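Local coordinates for protein succinate-semialdehyde dehydrogenase (PDB 3VZ3) that probably catalyses the NADP-dependent oxidation of succinic semialdehyde to succinate, at residues L127-P132 with A154-A159; F135-V140 with A166-A171. The protein carries 1 engineered substitution. All coordinates share one frame; numbering follows the deposited sequence.

Contact 1: L127-P132 with A154-A159; sequences LLAVMP and AVLKHA. With NAP (NADP nicotinamide-adenine-dinucleotide phosphate), chain D.
L127-P132 and A154-A159 are the paired ends of two neighbouring parallel strands, the first and last elements of the beta-alpha-beta unit built from strand 116-130, helix 138-149 and strand 153-157. Their axes lie 4.8 Å apart at 22°, and the backbone bonds alternate: V155 N to L127 O, A129 N to V155 O, K157 N to A129 O and M131 N to K157 O. Helix 138-149 packs on the face bearing L127, A129 and A154; helix 193-198 meets L128 and K157 on the other. M131, just past the end of its strand, crosses L156 at about a right angle, its CG 3.6 Å from CD1 of L156. The H158 ring presents its edge to the first segment, CE1 3.1 Å from P132 O; its ND1 takes the A159 N-H, while NE2 bonds to P136 O, so both ring nitrogens are engaged and the ring's rotation is fixed. NADP lies across the strand ends: O3B donates to M131 O at 2.7 Å, and V130 CG1 comes within 3.3 Å of ribose O4B. The bent chain of K157 brings NZ 2.9 Å from phosphate oxygen O1X and, more weakly, to O2B, with H158 O and I188 O as further acceptors. A lysine gripping the 2'-phosphate in this way is consistent with a preference for NADP over NAD.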
ATOM      1  N   LEU A 127       3.205  -1.198  14.735  1.00  6.51           N
ATOM      2  CA  LEU A 127       3.815  -1.477  13.434  1.00  6.67           C
ATOM      3  C   LEU A 127       4.966  -2.445  13.618  1.00  6.96           C
ATOM      4  O   LEU A 127       5.786  -2.273  14.526  1.00  6.30           O
ATOM      5  CB  LEU A 127       4.346  -0.184  12.821  1.00  7.27           C
ATOM      6  CG  LEU A 127       3.403   1.007  12.759  1.00 10.35           C
ATOM      7  CD1 LEU A 127       4.133   2.189  12.127  1.00 12.61           C
ATOM      8  CD2 LEU A 127       2.092   0.661  12.004  1.00 12.73           C
ATOM      9  N   LEU A 128       5.020  -3.470  12.764  1.00  6.00           N
ATOM     10  CA  LEU A 128       6.194  -4.349  12.714  1.00  5.94           C
ATOM     11  C   LEU A 128       7.163  -3.839  11.649  1.00  5.69           C
ATOM     12  O   LEU A 128       6.766  -3.595  10.508  1.00  5.45           O
ATOM     13  CB  LEU A 128       5.788  -5.801  12.415  1.00  6.19           C
ATOM     14  CG  LEU A 128       6.889  -6.761  11.938  1.00  5.43           C
ATOM     15  CD1 LEU A 128       7.928  -7.040  13.049  1.00  5.65           C
ATOM     16  CD2 LEU A 128       6.263  -8.065  11.434  1.00  6.81           C
ATOM     17  N   ALA A 129       8.435  -3.693  12.022  1.00  6.26           N
ATOM     18  CA  ALA A 129       9.507  -3.387  11.060  1.00  6.07           C
ATOM     19  C   ALA A 129      10.521  -4.528  11.031  1.00  6.99           C
ATOM     20  O   ALA A 129      11.023  -4.950  12.076  1.00  7.32           O
ATOM     21  CB  ALA A 129      10.207  -2.093  11.434  1.00  7.48           C
ATOM     22  N   VAL A 130      10.823  -5.014   9.832  1.00  5.88           N
ATOM     23  CA  VAL A 130      11.826  -6.062   9.658  1.00  6.06           C
ATOM     24  C   VAL A 130      12.949  -5.411   8.876  1.00  5.99           C
ATOM     25  O   VAL A 130      12.710  -4.857   7.804  1.00  5.87           O
ATOM     26  CB  VAL A 130      11.257  -7.276   8.888  1.00  6.56           C
ATOM     27  CG1 VAL A 130      12.356  -8.313   8.587  1.00  6.50           C
ATOM     28  CG2 VAL A 130      10.107  -7.913   9.671  1.00  7.73           C
ATOM     29  N   MET A 131      14.164  -5.437   9.421  1.00  6.02           N
ATOM     30  CA  MET A 131      15.246  -4.606   8.877  1.00  6.70           C
ATOM     31  C   MET A 131      16.507  -5.427   8.589  1.00  6.77           C
ATOM     32  O   MET A 131      16.692  -6.496   9.169  1.00  6.80           O
ATOM     33  CB  MET A 131      15.555  -3.431   9.821  1.00  6.79           C
ATOM     34  CG  MET A 131      14.421  -2.389   9.927  1.00  8.40           C
ATOM     35  SD  MET A 131      14.257  -1.442   8.407  1.00 10.11           S
ATOM     36  CE  MET A 131      12.477  -1.132   8.348  1.00 10.66           C
ATOM     37  N   PRO A 132      17.343  -4.951   7.642  1.00  7.29           N
ATOM     38  CA  PRO A 132      18.538  -5.652   7.187  1.00  7.57           C
ATOM     39  C   PRO A 132      19.825  -5.152   7.860  1.00  8.06           C
ATOM     40  O   PRO A 132      19.846  -4.063   8.461  1.00  7.69           O
ATOM     41  CB  PRO A 132      18.563  -5.292   5.699  1.00  8.01           C
ATOM     42  CG  PRO A 132      18.161  -3.826   5.716  1.00  8.11           C
ATOM     43  CD  PRO A 132      17.131  -3.710   6.869  1.00  8.12           C
ATOM     44  N   ALA A 154       6.170   0.730  17.729  1.00  6.44           N
ATOM     45  CA  ALA A 154       6.860  -0.141  16.778  1.00  6.28           C
ATOM     46  C   ALA A 154       7.541  -1.279  17.487  1.00  5.70           C
ATOM     47  O   ALA A 154       8.054  -1.115  18.597  1.00  6.42           O
ATOM     48  CB  ALA A 154       7.892   0.634  15.980  1.00  7.66           C
ATOM     49  N   VAL A 155       7.558  -2.425  16.822  1.00  5.43           N
ATOM     50  CA  VAL A 155       8.398  -3.538  17.239  1.00  5.42           C
ATOM     51  C   VAL A 155       9.336  -3.837  16.074  1.00  5.74           C
ATOM     52  O   VAL A 155       8.917  -3.856  14.912  1.00  6.52           O
ATOM     53  CB  VAL A 155       7.592  -4.801  17.680  1.00  5.33           C
ATOM     54  CG1 VAL A 155       6.870  -4.556  19.015  1.00  4.56           C
ATOM     55  CG2 VAL A 155       6.607  -5.275  16.610  1.00  6.18           C
ATOM     56  N   LEU A 156      10.615  -4.002  16.399  1.00  5.57           N
ATOM     57  CA  LEU A 156      11.656  -4.177  15.403  1.00  5.65           C
ATOM     58  C   LEU A 156      12.200  -5.599  15.448  1.00  6.08           C
ATOM     59  O   LEU A 156      12.628  -6.081  16.500  1.00  6.32           O
ATOM     60  CB  LEU A 156      12.797  -3.187  15.662  1.00  6.31           C
ATOM     61  CG  LEU A 156      14.103  -3.438  14.895  1.00  5.25           C
ATOM     62  CD1 LEU A 156      13.973  -3.182  13.367  1.00  6.63           C
ATOM     63  CD2 LEU A 156      15.253  -2.620  15.496  1.00  7.50           C
ATOM     64  N   LYS A 157      12.146  -6.273  14.301  1.00  5.62           N
ATOM     65  CA  LYS A 157      12.921  -7.500  14.121  1.00  6.33           C
ATOM     66  C   LYS A 157      14.091  -7.099  13.230  1.00  5.92           C
ATOM     67  O   LYS A 157      13.924  -6.907  12.028  1.00  5.78           O
ATOM     68  CB  LYS A 157      12.075  -8.624  13.486  1.00  6.58           C
ATOM     69  CG  LYS A 157      12.822  -9.962  13.273  1.00  8.39           C
ATOM     70  CD  LYS A 157      13.470 -10.075  11.892  1.00  8.38           C
ATOM     71  CE  LYS A 157      14.140 -11.449  11.691  1.00 10.46           C
ATOM     72  NZ  LYS A 157      15.410 -11.559  12.450  1.00 11.99           N
ATOM     73  N   HIS A 158      15.272  -6.967  13.823  1.00  6.20           N
ATOM     74  CA  HIS A 158      16.456  -6.665  13.041  1.00  6.00           C
ATOM     75  C   HIS A 158      17.114  -7.942  12.527  1.00  6.64           C
ATOM     76  O   HIS A 158      16.768  -9.061  12.953  1.00  6.64           O
ATOM     77  CB  HIS A 158      17.468  -5.888  13.888  1.00  7.12           C
ATOM     78  CG  HIS A 158      18.159  -4.782  13.141  1.00  5.73           C
ATOM     79  ND1 HIS A 158      18.438  -4.841  11.793  1.00  6.90           N
ATOM     80  CD2 HIS A 158      18.628  -3.586  13.570  1.00  7.23           C
ATOM     81  CE1 HIS A 158      19.055  -3.731  11.424  1.00  8.67           C
ATOM     82  NE2 HIS A 158      19.172  -2.949  12.483  1.00  7.62           N
ATOM     83  N   ALA A 159      18.078  -7.781  11.624  1.00  6.99           N
ATOM     84  CA  ALA A 159      18.865  -8.925  11.147  1.00  7.32           C
ATOM     85  C   ALA A 159      19.582  -9.607  12.326  1.00  7.79           C
ATOM     86  O   ALA A 159      20.015  -8.948  13.278  1.00  7.36           O
ATOM     87  CB  ALA A 159      19.865  -8.459  10.063  1.00  6.96           C
TER
HETATM   88  PA  NAP D 502      17.418 -10.445   4.075  1.00 29.07           P
HETATM   89  O1A NAP D 502      17.977 -11.821   4.151  1.00 28.52           O
HETATM   90  O2A NAP D 502      16.158 -10.327   3.306  1.00 26.54           O
HETATM   91  O5B NAP D 502      17.235  -9.898   5.587  1.00 27.25           O
HETATM   92  C5B NAP D 502      16.504  -8.721   5.873  1.00 24.73           C
HETATM   93  C4B NAP D 502      15.666  -8.991   7.124  1.00 21.94           C
HETATM   94  O4B NAP D 502      14.658  -9.954   6.831  1.00 21.66           O
HETATM   95  C3B NAP D 502      16.469  -9.581   8.275  1.00 20.01           C
HETATM   96  O3B NAP D 502      15.928  -9.040   9.461  1.00 17.67           O
HETATM   97  C2B NAP D 502      16.202 -11.078   8.177  1.00 20.45           C
HETATM   98  O2B NAP D 502      16.299 -11.754   9.408  1.00 19.26           O
HETATM   99  C1B NAP D 502      14.761 -11.064   7.710  1.00 21.76           C
HETATM  100  N9A NAP D 502      14.279 -12.259   6.990  1.00 22.13           N
HETATM  101  C8A NAP D 502      14.950 -13.117   6.147  1.00 22.96           C
HETATM  102  N7A NAP D 502      14.058 -14.052   5.704  1.00 22.35           N
HETATM  103  C5A NAP D 502      12.843 -13.788   6.250  1.00 20.81           C
HETATM  104  C6A NAP D 502      11.593 -14.398   6.146  1.00 22.98           C
HETATM  105  N6A NAP D 502      11.426 -15.478   5.382  1.00 23.05           N
HETATM  106  N1A NAP D 502      10.520 -13.874   6.846  1.00 22.27           N
HETATM  107  C2A NAP D 502      10.670 -12.748   7.644  1.00 22.42           C
HETATM  108  N3A NAP D 502      11.914 -12.147   7.744  1.00 22.08           N
HETATM  109  C4A NAP D 502      12.973 -12.661   7.055  1.00 21.34           C
HETATM  110  O3  NAP D 502      18.452  -9.393   3.433  1.00 32.17           O
HETATM  111  PN  NAP D 502      20.027  -9.479   3.114  1.00 35.75           P
HETATM  112  O1N NAP D 502      20.696 -10.236   4.196  1.00 36.64           O
HETATM  113  O2N NAP D 502      20.187  -9.942   1.707  1.00 36.31           O
HETATM  114  O5D NAP D 502      20.346  -7.899   3.220  1.00 35.45           O
HETATM  115  C5D NAP D 502      20.635  -7.153   2.053  1.00 36.28           C
HETATM  116  C4D NAP D 502      19.399  -6.850   1.214  1.00 36.26           C
HETATM  117  O4D NAP D 502      18.773  -5.689   1.700  1.00 34.60           O
HETATM  118  C3D NAP D 502      19.739  -6.536  -0.239  1.00 36.89           C
HETATM  119  O3D NAP D 502      19.609  -7.661  -1.078  1.00 37.67           O
HETATM  120  C2D NAP D 502      18.719  -5.506  -0.642  1.00 37.02           C
HETATM  121  O2D NAP D 502      17.733  -6.227  -1.335  1.00 39.61           O
HETATM  122  C1D NAP D 502      18.081  -5.037   0.649  1.00 33.71           C
HETATM  123  N1N NAP D 502      18.037  -3.578   0.895  1.00 32.84           N
HETATM  124  C2N NAP D 502      17.082  -2.764   0.319  1.00 32.37           C
HETATM  125  C3N NAP D 502      17.077  -1.392   0.600  1.00 32.68           C
HETATM  126  C7N NAP D 502      16.034  -0.434   0.084  1.00 33.98           C
HETATM  127  O7N NAP D 502      15.843   0.783   0.784  1.00 32.84           O
HETATM  128  N7N NAP D 502      15.320  -0.723  -1.006  1.00 32.69           N
HETATM  129  C4N NAP D 502      18.019  -0.877   1.478  1.00 31.70           C
HETATM  130  C5N NAP D 502      18.955  -1.714   2.077  1.00 32.67           C
HETATM  131  C6N NAP D 502      18.950  -3.069   1.781  1.00 30.82           C
HETATM  132  P2B NAP D 502      17.518 -12.768   9.746  1.00 19.19           P
HETATM  133  O1X NAP D 502      17.225 -13.352  11.106  1.00 16.98           O
HETATM  134  O2X NAP D 502      18.816 -12.004   9.736  1.00 16.86           O
HETATM  135  O3X NAP D 502      17.542 -13.828   8.652  1.00 19.32           O

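Contact 2: F135-V140 with A166-A171; sequences FPFWQV and ALAVEA. With SSN (4-oxobutanoic acid), chain C; NAP (NADP nicotinamide-adenine-dinucleotide phosphate), chain D.
Beside the 4-oxobutanoic acid pocket, which F135, W138 and Q139 line, F137, just ahead of helix 138-149, and V140 within it pack against A168 and V169 of helix 163-176. Apolar side chains carry the contact. V169 sets CG2 over the face of the F137 ring, 4.2 Å from its centroid and only 4° off the ring normal, a well-centred CH-pi contact. A168 meets the far end of the same ring obliquely, its CB 3.9 Å from CZ of F137, so two successive residues of helix 163-176 each bring a methyl to the ring, only V169's over its face. The other branch of V169 goes to V140: CG1 lies anti to the backbone N in both valines (chi1 171° in V169), and the side chains slide past each other in opposite directions until CG1 of V140 and CG1 of V169 stand 3.5 Å apart, a close fit. F137 also meets the ring of F68, and both valines touch F183 of strand 183-185. W138 and F135, which do not touch helix 163-176, face the ligand instead. W138 NE1 donates in the ring plane to carboxylate O2 at 2.9 Å in a fairly straight bond (162°). The F135 ring has carboxylate O1 over one face, and its CE1 comes 3.3 Å from C4. E86 OE1 accepts both F137 N and W138 N and so ties down the backbone between pocket and packing; S422 OG, A265 N and N134 ND2 also bond to the ligand. Two helices side by side on one face of the parallel part of a mixed sheet, with ligand-binding residues at and just before the start of one, fit the Rossmann-like cofactor-binding domain of aldehyde dehydrogenases.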
ATOM      1  N   PHE A 135      22.597  -1.285   6.539  1.00  7.31           N
ATOM      2  CA  PHE A 135      22.556   0.049   7.146  1.00  7.42           C
ATOM      3  C   PHE A 135      21.776  -0.108   8.441  1.00  7.04           C
ATOM      4  O   PHE A 135      20.603   0.273   8.518  1.00  6.76           O
ATOM      5  CB  PHE A 135      21.912   1.083   6.205  1.00  7.85           C
ATOM      6  CG  PHE A 135      22.773   1.417   5.025  1.00  9.02           C
ATOM      7  CD1 PHE A 135      22.691   0.668   3.857  1.00  9.95           C
ATOM      8  CD2 PHE A 135      23.693   2.457   5.101  1.00  9.82           C
ATOM      9  CE1 PHE A 135      23.516   0.975   2.766  1.00 10.81           C
ATOM     10  CE2 PHE A 135      24.515   2.773   4.021  1.00 10.52           C
ATOM     11  CZ  PHE A 135      24.431   2.023   2.859  1.00  8.97           C
ATOM     12  N   PRO A 136      22.428  -0.690   9.458  1.00  6.93           N
ATOM     13  CA  PRO A 136      21.692  -1.158  10.641  1.00  7.34           C
ATOM     14  C   PRO A 136      21.123  -0.066  11.524  1.00  7.41           C
ATOM     15  O   PRO A 136      20.271  -0.368  12.367  1.00  7.84           O
ATOM     16  CB  PRO A 136      22.738  -1.968  11.413  1.00  7.62           C
ATOM     17  CG  PRO A 136      24.047  -1.380  11.023  1.00  7.84           C
ATOM     18  CD  PRO A 136      23.876  -0.947   9.578  1.00  7.55           C
ATOM     19  N   PHE A 137      21.594   1.168  11.365  1.00  7.13           N
ATOM     20  CA  PHE A 137      21.012   2.297  12.092  1.00  6.89           C
ATOM     21  C   PHE A 137      20.061   3.069  11.177  1.00  6.97           C
ATOM     22  O   PHE A 137      18.903   3.277  11.518  1.00  6.64           O
ATOM     23  CB  PHE A 137      22.109   3.240  12.634  1.00  7.43           C
ATOM     24  CG  PHE A 137      22.581   2.916  14.026  1.00  9.06           C
ATOM     25  CD1 PHE A 137      23.154   1.672  14.326  1.00  8.82           C
ATOM     26  CD2 PHE A 137      22.529   3.895  15.032  1.00  9.16           C
ATOM     27  CE1 PHE A 137      23.616   1.385  15.626  1.00 10.65           C
ATOM     28  CE2 PHE A 137      22.993   3.625  16.340  1.00 10.39           C
ATOM     29  CZ  PHE A 137      23.537   2.364  16.639  1.00 10.05           C
ATOM     30  N   TRP A 138      20.559   3.463  10.007  1.00  6.89           N
ATOM     31  CA  TRP A 138      19.807   4.299   9.091  1.00  7.01           C
ATOM     32  C   TRP A 138      18.471   3.673   8.689  1.00  6.99           C
ATOM     33  O   TRP A 138      17.464   4.359   8.713  1.00  6.05           O
ATOM     34  CB  TRP A 138      20.661   4.671   7.875  1.00  7.59           C
ATOM     35  CG  TRP A 138      19.912   5.180   6.713  1.00  8.52           C
ATOM     36  CD1 TRP A 138      19.793   4.567   5.500  1.00  9.37           C
ATOM     37  CD2 TRP A 138      19.179   6.416   6.616  1.00  8.73           C
ATOM     38  NE1 TRP A 138      19.041   5.334   4.654  1.00 11.26           N
ATOM     39  CE2 TRP A 138      18.643   6.472   5.311  1.00  9.64           C
ATOM     40  CE3 TRP A 138      18.924   7.473   7.500  1.00  8.90           C
ATOM     41  CZ2 TRP A 138      17.870   7.554   4.856  1.00  9.91           C
ATOM     42  CZ3 TRP A 138      18.149   8.549   7.056  1.00  8.74           C
ATOM     43  CH2 TRP A 138      17.632   8.580   5.745  1.00  7.88           C
ATOM     44  N   GLN A 139      18.449   2.387   8.322  1.00  7.84           N
ATOM     45  CA  GLN A 139      17.181   1.772   7.900  1.00  8.85           C
ATOM     46  C   GLN A 139      16.158   1.812   9.031  1.00  8.46           C
ATOM     47  O   GLN A 139      14.945   1.964   8.794  1.00  8.45           O
ATOM     48  CB  GLN A 139      17.373   0.314   7.503  1.00 10.83           C
ATOM     49  CG  GLN A 139      18.437   0.065   6.497  1.00 15.58           C
ATOM     50  CD  GLN A 139      18.071   0.447   5.101  1.00 21.97           C
ATOM     51  OE1 GLN A 139      17.178   1.270   4.849  1.00 25.71           O
ATOM     52  NE2 GLN A 139      18.771  -0.160   4.155  1.00 23.98           N
ATOM     53  N   VAL A 140      16.643   1.647  10.255  1.00  7.31           N
ATOM     54  CA  VAL A 140      15.752   1.646  11.405  1.00  8.21           C
ATOM     55  C   VAL A 140      15.185   3.054  11.637  1.00  7.83           C
ATOM     56  O   VAL A 140      13.961   3.230  11.763  1.00  7.43           O
ATOM     57  CB  VAL A 140      16.440   1.102  12.658  1.00  8.90           C
ATOM     58  CG1 VAL A 140      15.476   1.140  13.846  1.00  9.32           C
ATOM     59  CG2 VAL A 140      16.975  -0.338  12.398  1.00  9.74           C
ATOM     60  N   ALA A 166      20.677  -3.440  17.019  1.00  6.68           N
ATOM     61  CA  ALA A 166      19.245  -3.475  17.330  1.00  6.90           C
ATOM     62  C   ALA A 166      18.979  -3.021  18.776  1.00  7.65           C
ATOM     63  O   ALA A 166      18.055  -2.237  19.038  1.00  7.32           O
ATOM     64  CB  ALA A 166      18.695  -4.877  17.093  1.00  7.87           C
ATOM     65  N   LEU A 167      19.801  -3.494  19.710  1.00  7.78           N
ATOM     66  CA  LEU A 167      19.615  -3.113  21.107  1.00  8.24           C
ATOM     67  C   LEU A 167      19.979  -1.644  21.323  1.00  8.39           C
ATOM     68  O   LEU A 167      19.334  -0.942  22.105  1.00  8.44           O
ATOM     69  CB  LEU A 167      20.415  -4.023  22.027  1.00  9.49           C
ATOM     70  CG  LEU A 167      19.913  -5.474  22.052  1.00  8.94           C
ATOM     71  CD1 LEU A 167      20.924  -6.334  22.768  1.00 11.19           C
ATOM     72  CD2 LEU A 167      18.515  -5.557  22.727  1.00  9.93           C
ATOM     73  N   ALA A 168      21.004  -1.187  20.619  1.00  8.18           N
ATOM     74  CA  ALA A 168      21.441   0.205  20.723  1.00  9.27           C
ATOM     75  C   ALA A 168      20.343   1.167  20.297  1.00  8.60           C
ATOM     76  O   ALA A 168      20.110   2.175  20.974  1.00  8.61           O
ATOM     77  CB  ALA A 168      22.708   0.441  19.885  1.00  9.57           C
ATOM     78  N   VAL A 169      19.676   0.866  19.184  1.00  8.61           N
ATOM     79  CA  VAL A 169      18.585   1.725  18.712  1.00  8.16           C
ATOM     80  C   VAL A 169      17.466   1.849  19.754  1.00  7.89           C
ATOM     81  O   VAL A 169      17.020   2.953  20.064  1.00  7.74           O
ATOM     82  CB  VAL A 169      18.047   1.273  17.345  1.00  8.59           C
ATOM     83  CG1 VAL A 169      16.782   2.048  16.997  1.00 10.60           C
ATOM     84  CG2 VAL A 169      19.147   1.451  16.276  1.00  9.16           C
ATOM     85  N   GLU A 170      17.049   0.718  20.324  1.00  7.62           N
ATOM     86  CA  GLU A 170      16.059   0.717  21.385  1.00  8.49           C
ATOM     87  C   GLU A 170      16.524   1.566  22.572  1.00  8.59           C
ATOM     88  O   GLU A 170      15.752   2.351  23.125  1.00  7.80           O
ATOM     89  CB  GLU A 170      15.829  -0.725  21.824  1.00  8.63           C
ATOM     90  CG  GLU A 170      14.834  -0.895  22.938  1.00 10.88           C
ATOM     91  CD  GLU A 170      14.716  -2.355  23.308  1.00 14.01           C
ATOM     92  OE1 GLU A 170      15.763  -2.998  23.614  1.00 15.97           O
ATOM     93  OE2 GLU A 170      13.593  -2.860  23.266  1.00 11.12           O
ATOM     94  N   ALA A 171      17.801   1.424  22.936  1.00  8.11           N
ATOM     95  CA  ALA A 171      18.372   2.147  24.087  1.00  8.29           C
ATOM     96  C   ALA A 171      18.421   3.658  23.863  1.00  8.09           C
ATOM     97  O   ALA A 171      18.162   4.426  24.796  1.00  8.29           O
ATOM     98  CB  ALA A 171      19.751   1.617  24.398  1.00  8.30           C
TER
HETATM   99  C1  SSN C 501      19.922   4.132   1.315  1.00 25.45           C
HETATM  100  O1  SSN C 501      21.109   4.559   1.337  1.00 27.11           O
HETATM  101  C2  SSN C 501      19.597   2.797   0.693  1.00 23.98           C
HETATM  102  O2  SSN C 501      18.969   4.756   1.794  1.00 23.52           O
HETATM  103  C3  SSN C 501      20.337   1.742   1.496  1.00 24.00           C
HETATM  104  C4  SSN C 501      21.138   0.891   0.537  1.00 23.10           C
HETATM  105  O4  SSN C 501      21.061  -0.324   0.601  1.00 21.66           O
HETATM  106  PA  NAP D 502      17.418 -10.445   4.075  1.00 29.07           P
HETATM  107  O1A NAP D 502      17.977 -11.821   4.151  1.00 28.52           O
HETATM  108  O2A NAP D 502      16.158 -10.327   3.306  1.00 26.54           O
HETATM  109  O5B NAP D 502      17.235  -9.898   5.587  1.00 27.25           O
HETATM  110  C5B NAP D 502      16.504  -8.721   5.873  1.00 24.73           C
HETATM  111  C4B NAP D 502      15.666  -8.991   7.124  1.00 21.94           C
HETATM  112  O4B NAP D 502      14.658  -9.954   6.831  1.00 21.66           O
HETATM  113  C3B NAP D 502      16.469  -9.581   8.275  1.00 20.01           C
HETATM  114  O3B NAP D 502      15.928  -9.040   9.461  1.00 17.67           O
HETATM  115  C2B NAP D 502      16.202 -11.078   8.177  1.00 20.45           C
HETATM  116  O2B NAP D 502      16.299 -11.754   9.408  1.00 19.26           O
HETATM  117  C1B NAP D 502      14.761 -11.064   7.710  1.00 21.76           C
HETATM  118  N9A NAP D 502      14.279 -12.259   6.990  1.00 22.13           N
HETATM  119  C8A NAP D 502      14.950 -13.117   6.147  1.00 22.96           C
HETATM  120  N7A NAP D 502      14.058 -14.052   5.704  1.00 22.35           N
HETATM  121  C5A NAP D 502      12.843 -13.788   6.250  1.00 20.81           C
HETATM  122  C6A NAP D 502      11.593 -14.398   6.146  1.00 22.98           C
HETATM  123  N6A NAP D 502      11.426 -15.478   5.382  1.00 23.05           N
HETATM  124  N1A NAP D 502      10.520 -13.874   6.846  1.00 22.27           N
HETATM  125  C2A NAP D 502      10.670 -12.748   7.644  1.00 22.42           C
HETATM  126  N3A NAP D 502      11.914 -12.147   7.744  1.00 22.08           N
HETATM  127  C4A NAP D 502      12.973 -12.661   7.055  1.00 21.34           C
HETATM  128  O3  NAP D 502      18.452  -9.393   3.433  1.00 32.17           O
HETATM  129  PN  NAP D 502      20.027  -9.479   3.114  1.00 35.75           P
HETATM  130  O1N NAP D 502      20.696 -10.236   4.196  1.00 36.64           O
HETATM  131  O2N NAP D 502      20.187  -9.942   1.707  1.00 36.31           O
HETATM  132  O5D NAP D 502      20.346  -7.899   3.220  1.00 35.45           O
HETATM  133  C5D NAP D 502      20.635  -7.153   2.053  1.00 36.28           C
HETATM  134  C4D NAP D 502      19.399  -6.850   1.214  1.00 36.26           C
HETATM  135  O4D NAP D 502      18.773  -5.689   1.700  1.00 34.60           O
HETATM  136  C3D NAP D 502      19.739  -6.536  -0.239  1.00 36.89           C
HETATM  137  O3D NAP D 502      19.609  -7.661  -1.078  1.00 37.67           O
HETATM  138  C2D NAP D 502      18.719  -5.506  -0.642  1.00 37.02           C
HETATM  139  O2D NAP D 502      17.733  -6.227  -1.335  1.00 39.61           O
HETATM  140  C1D NAP D 502      18.081  -5.037   0.649  1.00 33.71           C
HETATM  141  N1N NAP D 502      18.037  -3.578   0.895  1.00 32.84           N
HETATM  142  C2N NAP D 502      17.082  -2.764   0.319  1.00 32.37           C
HETATM  143  C3N NAP D 502      17.077  -1.392   0.600  1.00 32.68           C
HETATM  144  C7N NAP D 502      16.034  -0.434   0.084  1.00 33.98           C
HETATM  145  O7N NAP D 502      15.843   0.783   0.784  1.00 32.84           O
HETATM  146  N7N NAP D 502      15.320  -0.723  -1.006  1.00 32.69           N
HETATM  147  C4N NAP D 502      18.019  -0.877   1.478  1.00 31.70           C
HETATM  148  C5N NAP D 502      18.955  -1.714   2.077  1.00 32.67           C
HETATM  149  C6N NAP D 502      18.950  -3.069   1.781  1.00 30.82           C
HETATM  150  P2B NAP D 502      17.518 -12.768   9.746  1.00 19.19           P
HETATM  151  O1X NAP D 502      17.225 -13.352  11.106  1.00 16.98           O
HETATM  152  O2X NAP D 502      18.816 -12.004   9.736  1.00 16.86           O
HETATM  153  O3X NAP D 502      17.542 -13.828   8.652  1.00 19.32           O

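Overall arrangement
Along the chain the segments alternate, so the two contacts cross. From strand 116-130 (127-132) the chain passes through 135-140, which leads into helix 138-149, and returns on strand 153-157, where contact 1 closes a loop of 21 intervening residues. It then runs on into helix 163-176, which closes contact 2 over the 25 residues after 140. Contact 1 thus joins sheet strands, while contact 2 joins the helices that follow them. With centres 10 Å apart they also touch directly: H158 CB lies 3.6 Å from A166 CB, and M131 SD packs near Q139 O. Contact 1 meets NADP directly, while segment 135-140 of contact 2 carries residues of the adjoining substrate pocket.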